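Long-range contacts in plasmin and fibronectin-binding protein A (Streptococcus pneumoniae, PDB 4MR0), which acts as a cell-wall-anchored adhesin and invasin that binds human fibronectin, plasmin, plasminogen and serum albumin: residues Leu116-Tyr121 against Tyr152-Thr157; Asn277-Asn282 against Asn328-Asn333. All blocks are in the same frame, centred on the assembly; numbering follows the deposited sequence.

Interaction 1. Residues Leu116-Tyr121 against Tyr152-Thr157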
# COMPACT_ATOMS: atom_id res chain seq x y z
N LEU A 116 17.46 -26.33 -9.95
CA LEU A 116 18.84 -25.91 -10.14
C LEU A 116 19.27 -25.06 -8.96
O LEU A 116 18.52 -24.19 -8.53
CB LEU A 116 18.98 -25.09 -11.42
CG LEU A 116 18.29 -25.59 -12.69
CD1 LEU A 116 18.48 -24.56 -13.79
CD2 LEU A 116 18.85 -26.94 -13.11
N SER A 117 20.47 -25.30 -8.45
CA SER A 117 20.99 -24.50 -7.35
C SER A 117 21.79 -23.37 -7.96
O SER A 117 22.51 -23.57 -8.93
CB SER A 117 21.89 -25.34 -6.45
OG SER A 117 22.56 -24.51 -5.51
N VAL A 118 21.67 -22.17 -7.40
CA VAL A 118 22.43 -21.04 -7.93
C VAL A 118 23.92 -21.28 -7.72
O VAL A 118 24.76 -20.63 -8.35
CB VAL A 118 22.04 -19.72 -7.24
CG1 VAL A 118 20.63 -19.31 -7.68
CG2 VAL A 118 22.11 -19.88 -5.73
N LYS A 119 24.26 -22.22 -6.84
CA LYS A 119 25.66 -22.56 -6.56
C LYS A 119 26.24 -23.30 -7.77
O LYS A 119 27.44 -23.26 -8.02
CB LYS A 119 25.76 -23.46 -5.32
CG LYS A 119 25.11 -22.88 -4.08
CD LYS A 119 25.75 -21.56 -3.66
CE LYS A 119 26.86 -21.76 -2.65
NZ LYS A 119 26.32 -22.11 -1.30
N ASP A 120 25.36 -23.96 -8.51
CA ASP A 120 25.75 -24.70 -9.70
C ASP A 120 26.39 -23.79 -10.74
O ASP A 120 27.12 -24.25 -11.62
CB ASP A 120 24.54 -25.38 -10.34
CG ASP A 120 24.01 -26.53 -9.51
OD1 ASP A 120 24.31 -26.59 -8.30
OD2 ASP A 120 23.28 -27.38 -10.08
N TYR A 121 26.12 -22.49 -10.62
CA TYR A 121 26.65 -21.54 -11.58
C TYR A 121 27.69 -20.58 -11.03
O TYR A 121 27.99 -19.56 -11.65
CB TYR A 121 25.50 -20.77 -12.23
CG TYR A 121 24.46 -21.69 -12.83
CD1 TYR A 121 23.49 -22.29 -12.03
CD2 TYR A 121 24.48 -22.01 -14.19
CE1 TYR A 121 22.56 -23.17 -12.56
CE2 TYR A 121 23.55 -22.89 -14.74
CZ TYR A 121 22.60 -23.47 -13.92
OH TYR A 121 21.68 -24.35 -14.44
N TYR A 152 16.93 -22.96 -6.92
CA TYR A 152 17.02 -22.99 -5.46
C TYR A 152 18.19 -22.20 -4.90
O TYR A 152 19.25 -22.11 -5.51
CB TYR A 152 17.11 -24.44 -4.98
CG TYR A 152 17.15 -24.58 -3.47
CD1 TYR A 152 16.03 -24.28 -2.69
CD2 TYR A 152 18.31 -25.01 -2.83
CE1 TYR A 152 16.07 -24.39 -1.30
CE2 TYR A 152 18.36 -25.12 -1.43
CZ TYR A 152 17.24 -24.81 -0.68
OH TYR A 152 17.30 -24.91 0.69
N PHE A 153 17.98 -21.62 -3.72
CA PHE A 153 19.00 -20.83 -3.04
C PHE A 153 19.31 -21.44 -1.67
O PHE A 153 18.49 -21.37 -0.75
CB PHE A 153 18.55 -19.38 -2.81
CG PHE A 153 18.47 -18.54 -4.06
CD1 PHE A 153 17.45 -18.73 -4.99
CD2 PHE A 153 19.40 -17.53 -4.28
CE1 PHE A 153 17.36 -17.93 -6.13
CE2 PHE A 153 19.32 -16.72 -5.41
CZ PHE A 153 18.30 -16.91 -6.33
N PRO A 154 20.50 -22.05 -1.52
CA PRO A 154 20.90 -22.66 -0.24
C PRO A 154 21.17 -21.56 0.79
O PRO A 154 21.23 -20.38 0.44
CB PRO A 154 22.19 -23.41 -0.60
CG PRO A 154 21.97 -23.77 -2.05
CD PRO A 154 21.39 -22.49 -2.61
N GLU A 155 21.35 -21.94 2.05
CA GLU A 155 21.64 -20.97 3.10
C GLU A 155 22.82 -20.12 2.66
O GLU A 155 23.75 -20.62 2.02
CB GLU A 155 22.01 -21.69 4.40
CG GLU A 155 22.29 -20.74 5.55
CD GLU A 155 22.82 -21.45 6.79
OE1 GLU A 155 22.39 -22.60 7.04
OE2 GLU A 155 23.65 -20.85 7.50
N GLY A 156 22.78 -18.83 3.00
CA GLY A 156 23.87 -17.95 2.63
C GLY A 156 23.42 -16.53 2.36
O GLY A 156 22.25 -16.20 2.50
N THR A 157 24.37 -15.68 1.98
CA THR A 157 24.06 -14.29 1.66
C THR A 157 24.55 -14.05 0.25
O THR A 157 25.74 -14.14 -0.03
CB THR A 157 24.75 -13.32 2.64
OG1 THR A 157 24.34 -13.64 3.97
CG2 THR A 157 24.35 -11.89 2.34
O HOH W 1 26.40 -20.29 0.84

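Interaction 2. Residues Asn277-Asn282 against Asn328-Asn333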
# COMPACT_ATOMS: atom_id res chain seq x y z
N ASN A 277 -3.08 -10.78 -11.97
CA ASN A 277 -2.98 -11.99 -11.15
C ASN A 277 -1.68 -12.02 -10.36
O ASN A 277 -0.87 -12.94 -10.53
CB ASN A 277 -3.06 -13.23 -12.04
CG ASN A 277 -4.45 -13.44 -12.62
OD1 ASN A 277 -4.60 -14.08 -13.66
ND2 ASN A 277 -5.46 -12.92 -11.94
N VAL A 278 -1.48 -11.02 -9.51
CA VAL A 278 -0.28 -10.97 -8.69
C VAL A 278 -0.67 -11.19 -7.24
O VAL A 278 -1.61 -10.57 -6.73
CB VAL A 278 0.44 -9.62 -8.79
CG1 VAL A 278 1.74 -9.66 -7.98
CG2 VAL A 278 0.72 -9.29 -10.24
N LEU A 279 0.05 -12.08 -6.58
CA LEU A 279 -0.20 -12.39 -5.18
C LEU A 279 1.05 -12.18 -4.35
O LEU A 279 2.13 -12.62 -4.72
CB LEU A 279 -0.65 -13.86 -5.04
CG LEU A 279 -0.83 -14.41 -3.62
CD1 LEU A 279 -2.02 -13.73 -2.95
CD2 LEU A 279 -1.07 -15.93 -3.68
N VAL A 280 0.90 -11.47 -3.24
CA VAL A 280 1.99 -11.27 -2.29
C VAL A 280 1.35 -11.93 -1.06
O VAL A 280 0.29 -11.50 -0.62
CB VAL A 280 2.25 -9.78 -2.03
CG1 VAL A 280 3.28 -9.62 -0.92
CG2 VAL A 280 2.77 -9.13 -3.33
N ASP A 281 1.98 -12.98 -0.54
CA ASP A 281 1.40 -13.71 0.58
C ASP A 281 2.38 -14.09 1.69
O ASP A 281 3.55 -14.38 1.42
CB ASP A 281 0.71 -14.96 0.01
CG ASP A 281 -0.04 -15.78 1.07
OD1 ASP A 281 -0.50 -15.21 2.08
OD2 ASP A 281 -0.20 -17.00 0.86
N ASN A 282 1.89 -14.05 2.93
CA ASN A 282 2.66 -14.45 4.10
C ASN A 282 4.08 -13.89 4.19
O ASN A 282 5.03 -14.59 4.57
CB ASN A 282 2.69 -15.99 4.14
CG ASN A 282 3.17 -16.53 5.48
OD1 ASN A 282 2.83 -16.00 6.53
ND2 ASN A 282 3.94 -17.61 5.43
N ASN A 328 -6.57 -7.95 -10.52
CA ASN A 328 -6.54 -9.17 -9.72
C ASN A 328 -5.25 -9.22 -8.89
O ASN A 328 -4.48 -10.17 -8.99
CB ASN A 328 -6.64 -10.42 -10.60
CG ASN A 328 -7.86 -10.40 -11.53
OD1 ASN A 328 -8.83 -9.69 -11.28
ND2 ASN A 328 -7.80 -11.19 -12.60
N VAL A 329 -5.02 -8.19 -8.08
CA VAL A 329 -3.84 -8.14 -7.23
C VAL A 329 -4.32 -8.37 -5.81
O VAL A 329 -5.26 -7.73 -5.35
CB VAL A 329 -3.14 -6.77 -7.31
CG1 VAL A 329 -1.86 -6.79 -6.47
CG2 VAL A 329 -2.81 -6.44 -8.77
N THR A 330 -3.67 -9.30 -5.11
CA THR A 330 -4.05 -9.61 -3.73
C THR A 330 -2.82 -9.61 -2.82
O THR A 330 -1.83 -10.29 -3.10
CB THR A 330 -4.71 -11.02 -3.61
OG1 THR A 330 -5.88 -11.09 -4.43
CG2 THR A 330 -5.11 -11.30 -2.15
N ILE A 331 -2.90 -8.82 -1.76
CA ILE A 331 -1.84 -8.74 -0.76
C ILE A 331 -2.55 -9.35 0.45
O ILE A 331 -3.60 -8.87 0.84
CB ILE A 331 -1.46 -7.28 -0.43
CG1 ILE A 331 -1.24 -6.48 -1.72
CG2 ILE A 331 -0.18 -7.26 0.42
CD1 ILE A 331 -0.11 -7.01 -2.59
N GLN A 332 -1.98 -10.40 1.04
CA GLN A 332 -2.65 -11.04 2.17
C GLN A 332 -1.74 -11.70 3.18
O GLN A 332 -0.61 -12.07 2.85
CB GLN A 332 -3.63 -12.09 1.65
CG GLN A 332 -2.95 -13.17 0.82
CD GLN A 332 -3.90 -14.30 0.44
OE1 GLN A 332 -5.06 -14.06 0.12
NE2 GLN A 332 -3.39 -15.52 0.45
N ASN A 333 -2.25 -11.85 4.39
CA ASN A 333 -1.53 -12.52 5.48
C ASN A 333 -0.11 -12.04 5.70
O ASN A 333 0.76 -12.81 6.12
CB ASN A 333 -1.53 -14.03 5.24
CG ASN A 333 -2.89 -14.56 4.83
OD1 ASN A 333 -3.91 -14.19 5.41
ND2 ASN A 333 -2.92 -15.43 3.83

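Interaction 1. Residues Leu116-Tyr121 against Tyr152-Thr157
V118 lays one methyl, CG1, over a face of the F153 ring, in a CH-pi contact with CG1 3.7 Å from the ring centroid of F153. The methyl sits only 16° off the ring normal, displaced toward the rim at CZ. Its place follows from chi1 of V118 (-70°), which sets CG1 anti to the carbonyl carbon. The CB of F153 points away from 116-121, but the ring end swings back. I135 of helix 132-143 and L172 and L174 of strand 170-174 also pack on this ring, and Y158 meets it edge-to-face. The backbones pair as a very short parallel bridge, S117 with Y152. Y152 N donates to L116 O at 2.6 Å, and V118 N donates to Y152 O at 3.1 Å. The chain passes from strand 116-117 through helix 132-143 to strand 150-153, at the N-terminal end of the right-handed parallel beta-helix of this pectate lyase-like domain. After S117 the chain leaves the strand in a 3-10 turn. S117 OG, anti to its backbone N (chi1 170°), accepts from K119 N at 3.1 Å in an ST turn. The same OG faces the P154 ring, 3.6 Å from P154 CG. K119 CG lies 3.8 Å from P154 CG, the two side chains sliding past each other. Beyond it the bent lysine chain carries NZ to a water, which in turn donates to E155 O.

Interaction 2. Residues Asn277-Asn282 against Asn328-Asn333
V278 to D281 runs in parallel register beside V329 to Q332, with axes 4.9 Å apart and 3° between their directions. Backbone bonds come first. V278 O accepts from T330 N at 2.9 Å, and T330 O from V280 N at 3.0 Å. V280 O accepts from Q332 N, and Q332 O from N282 N. On the buried face, the apolar contacts put like beside like. I331 CD1 touches V280 CG2 at 3.7 Å, and V278 lies beside V329. I272 of strand 270-273 packs on both V278 and V329. On the face of L279 and D281, a leucine methyl, L279 CD1, leans on the threonine side chain at T330 CB, 3.9 Å away. The polar side chains gather at D281. N333 ND2 donates to D281 OD1 at 3.0 Å, from the syn side but lifted 22° out of the carboxylate plane. Q332 NE2 adds a weak bond to D281 OD1 at 3.3 Å, its amide plane turned 76° from the carboxylate. At the other end, N328 OD1 bonds N363 ND2. Stacking of equivalent residues from one strand to the next is the hallmark of a parallel beta-helix. The two amide donors at D281 OD1 would probably favour a charged carboxylate, while branched aliphatic side chains fill the interior.

Overall arrangement
From the N terminus, interaction 1 comes first. Strand 116-117 leads through helix 132-143 to strand 150-153, and the contact closes a loop of 30 residues. The chain then winds on through further coils before interaction 2 opens at 277-282. Its partner 328-333, in the second PbH1 repeat, closes a loop of 45 residues. The two loops lie in series and neither nest nor cross. The centres of interactions 1 and 2 are about 26 Å apart. The nearest atoms of interactions 1 and 2 are about 15 Å apart, without touching. Interaction 1 ties together the first strands at the helix-bearing end of the solenoid. Interaction 2 joins adjoining strands nearer its middle, between 254-257 and 364-372.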